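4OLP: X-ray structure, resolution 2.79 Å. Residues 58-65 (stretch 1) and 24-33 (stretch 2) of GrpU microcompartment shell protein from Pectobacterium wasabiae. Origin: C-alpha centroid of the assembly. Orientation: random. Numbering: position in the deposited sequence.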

# COMPACT_ATOMS: atom_id res chain seq x y z
N ALA B 58 -32.45 13.26 -1.31
CA ALA B 58 -32.68 13.93 -0.05
C ALA B 58 -32.52 12.84 0.99
O ALA B 58 -32.48 11.67 0.63
CB ALA B 58 -34.07 14.53 0.02
N HIS B 59 -32.41 13.22 2.26
CA HIS B 59 -32.47 12.28 3.36
C HIS B 59 -31.24 11.39 3.47
O HIS B 59 -31.21 10.57 4.36
CB HIS B 59 -33.74 11.38 3.30
CG HIS B 59 -35.03 12.15 3.22
ND1 HIS B 59 -36.10 11.73 2.45
CD2 HIS B 59 -35.41 13.33 3.78
CE1 HIS B 59 -37.08 12.61 2.55
NE2 HIS B 59 -36.69 13.59 3.34
N VAL B 60 -30.26 11.51 2.58
CA VAL B 60 -28.99 10.87 2.83
C VAL B 60 -27.85 11.82 2.51
O VAL B 60 -27.92 12.73 1.71
CB VAL B 60 -28.74 9.50 2.11
CG1 VAL B 60 -29.83 8.48 2.41
CG2 VAL B 60 -28.62 9.70 0.60
N ALA B 61 -26.77 11.52 3.15
CA ALA B 61 -25.50 12.16 2.99
C ALA B 61 -24.48 11.04 2.72
O ALA B 61 -24.68 9.90 3.13
CB ALA B 61 -25.19 12.87 4.28
N VAL B 62 -23.44 11.35 1.96
CA VAL B 62 -22.44 10.35 1.61
C VAL B 62 -21.05 10.85 1.88
O VAL B 62 -20.78 12.06 1.85
CB VAL B 62 -22.48 9.93 0.13
CG1 VAL B 62 -23.62 8.95 -0.09
CG2 VAL B 62 -22.60 11.14 -0.80
N SER B 63 -20.16 9.91 2.12
CA SER B 63 -18.79 10.25 2.30
C SER B 63 -17.93 9.04 2.09
O SER B 63 -18.38 7.90 2.24
CB SER B 63 -18.57 10.85 3.68
OG SER B 63 -17.19 11.07 3.90
N GLU B 64 -16.70 9.31 1.68
CA GLU B 64 -15.68 8.32 1.60
C GLU B 64 -15.24 8.08 3.01
O GLU B 64 -15.22 9.01 3.80
CB GLU B 64 -14.43 8.93 0.94
CG GLU B 64 -14.65 9.69 -0.38
CD GLU B 64 -14.41 11.19 -0.22
OE1 GLU B 64 -15.29 11.85 0.40
OE2 GLU B 64 -13.37 11.70 -0.71
N ILE B 65 -14.84 6.85 3.29
CA ILE B 65 -14.15 6.51 4.53
C ILE B 65 -12.79 5.96 4.13
O ILE B 65 -12.70 5.10 3.23
CB ILE B 65 -14.96 5.44 5.30
CG1 ILE B 65 -16.37 5.95 5.63
CG2 ILE B 65 -14.25 5.01 6.57
CD1 ILE B 65 -16.42 7.21 6.46
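Stretch 2 (24-33) ESRNRLEMVR

A single hydrogen bond joins the two stretches, and it runs from a long side chain to a strand backbone: R28 NH2 donates to V62 O at 2.9 Å, with an N-H...O angle of 135°. V62 O lies at the edge of the guanidinium, near its plane, where an arginine N-H can reach it. The V62 CA-to-CB bond points away from stretch 2; its carbonyl makes the contact.

Stretch 1 is a strand from V60 to I65, preceded by A58 and H59, the latter with a positive phi of 72°. Stretch 2 opens in a weakly bonded helix that begins earlier in the chain; its phi/psi values stay helical through L29, and V32 and R33 are extended. Its backbone bonds follow an i to i+3 spacing: R28 N to S25 O at 2.9 Å and E30 N to N27 O at 3.1 Å, with L29 N to R26 O weak at 3.5 Å and M31 N to R28 O weak at 3.4 Å.

The two run in opposite directions. H59 pairs with V32 (CA to CA 6.5 Å), A61 with R28 (CA to CA 6.6 Å) and S63 with S25 (CA to CA 6.4 Å), so S25, R28 and V32 make up the contacting face of stretch 2, and their CA-to-CB bonds all point toward stretch 1. In the strand, the CA-to-CB bonds of A61 and S63 point toward stretch 2. A61 CB packs against V32 CG1 at 4.1 Å and lies 4.2 Å from R28 O, while V32 CG2 approaches H59 O at 3.9 Å. At the other end, S63 OG sits 3.6 Å from S25 CB; it donates to E64 O at 2.9 Å within its own strand, and S25 OG is hydrogen-bonded elsewhere in the structure. The contact is modest, burying 297 Å² over both sides.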

# COMPACT_ATOMS: atom_id res chain seq x y z
N GLU B 24 -14.24 18.48 5.24
CA GLU B 24 -15.35 19.07 4.48
C GLU B 24 -16.66 18.29 4.64
O GLU B 24 -17.73 18.88 4.82
CB GLU B 24 -15.01 19.14 2.99
CG GLU B 24 -13.89 20.12 2.59
CD GLU B 24 -12.47 19.69 2.93
OE1 GLU B 24 -11.53 20.55 2.94
OE2 GLU B 24 -12.27 18.49 3.18
N SER B 25 -16.58 16.97 4.58
CA SER B 25 -17.75 16.10 4.74
C SER B 25 -18.29 16.15 6.16
O SER B 25 -19.49 16.02 6.36
CB SER B 25 -17.44 14.65 4.32
OG SER B 25 -16.75 14.61 3.09
N ARG B 26 -17.43 16.31 7.15
CA ARG B 26 -17.91 16.30 8.56
C ARG B 26 -19.19 17.07 8.95
O ARG B 26 -19.99 16.58 9.76
CB ARG B 26 -16.80 16.73 9.50
CG ARG B 26 -15.84 15.61 9.78
CD ARG B 26 -14.58 16.14 10.38
NE ARG B 26 -13.56 15.13 10.25
CZ ARG B 26 -12.27 15.38 10.24
NH1 ARG B 26 -11.83 16.63 10.37
NH2 ARG B 26 -11.41 14.37 10.09
N ASN B 27 -19.37 18.27 8.41
CA ASN B 27 -20.58 19.07 8.70
C ASN B 27 -21.83 18.41 8.17
O ASN B 27 -22.92 18.55 8.74
CB ASN B 27 -20.49 20.47 8.07
CG ASN B 27 -19.69 21.48 8.90
OD1 ASN B 27 -19.37 21.27 10.07
ND2 ASN B 27 -19.37 22.61 8.28
N ARG B 28 -21.73 17.71 7.04
CA ARG B 28 -22.93 17.13 6.44
C ARG B 28 -23.72 16.18 7.38
O ARG B 28 -24.91 15.88 7.13
CB ARG B 28 -22.57 16.45 5.11
CG ARG B 28 -22.38 17.47 3.97
CD ARG B 28 -21.03 17.36 3.27
NE ARG B 28 -20.92 16.13 2.47
CZ ARG B 28 -19.94 15.87 1.61
NH1 ARG B 28 -18.95 16.74 1.42
NH2 ARG B 28 -19.93 14.72 0.95
N LEU B 29 -23.08 15.70 8.44
CA LEU B 29 -23.74 14.81 9.39
C LEU B 29 -24.78 15.47 10.28
O LEU B 29 -25.78 14.84 10.64
CB LEU B 29 -22.69 14.08 10.23
CG LEU B 29 -22.32 12.68 9.72
CD1 LEU B 29 -21.84 12.71 8.27
CD2 LEU B 29 -21.30 12.03 10.63
N GLU B 30 -24.56 16.73 10.63
CA GLU B 30 -25.54 17.48 11.40
C GLU B 30 -26.63 18.08 10.54
O GLU B 30 -27.55 18.70 11.06
CB GLU B 30 -24.86 18.56 12.22
CG GLU B 30 -24.11 18.03 13.41
CD GLU B 30 -22.82 17.35 13.03
OE1 GLU B 30 -22.19 17.69 12.00
OE2 GLU B 30 -22.41 16.47 13.80
N MET B 31 -26.55 17.93 9.23
CA MET B 31 -27.57 18.46 8.36
C MET B 31 -28.55 17.35 8.06
O MET B 31 -29.51 17.59 7.35
CB MET B 31 -26.95 19.03 7.08
CG MET B 31 -25.95 20.17 7.32
SD MET B 31 -24.90 20.67 5.92
CE MET B 31 -26.10 21.49 4.87
N VAL B 32 -28.35 16.16 8.60
CA VAL B 32 -29.20 15.00 8.24
C VAL B 32 -29.49 14.08 9.44
O VAL B 32 -28.62 13.89 10.30
CB VAL B 32 -28.58 14.20 7.09
CG1 VAL B 32 -27.58 13.18 7.60
CG2 VAL B 32 -29.64 13.54 6.27
N ARG B 33 -30.71 13.57 9.51
CA ARG B 33 -31.08 12.68 10.61
C ARG B 33 -30.46 11.29 10.43
O ARG B 33 -30.76 10.59 9.47
CB ARG B 33 -32.57 12.50 10.62
CG ARG B 33 -33.05 11.42 11.56
CD ARG B 33 -34.55 11.45 11.65
NE ARG B 33 -34.98 10.25 12.36
CZ ARG B 33 -36.09 10.14 13.07
NH1 ARG B 33 -36.33 8.99 13.65
NH2 ARG B 33 -36.95 11.17 13.22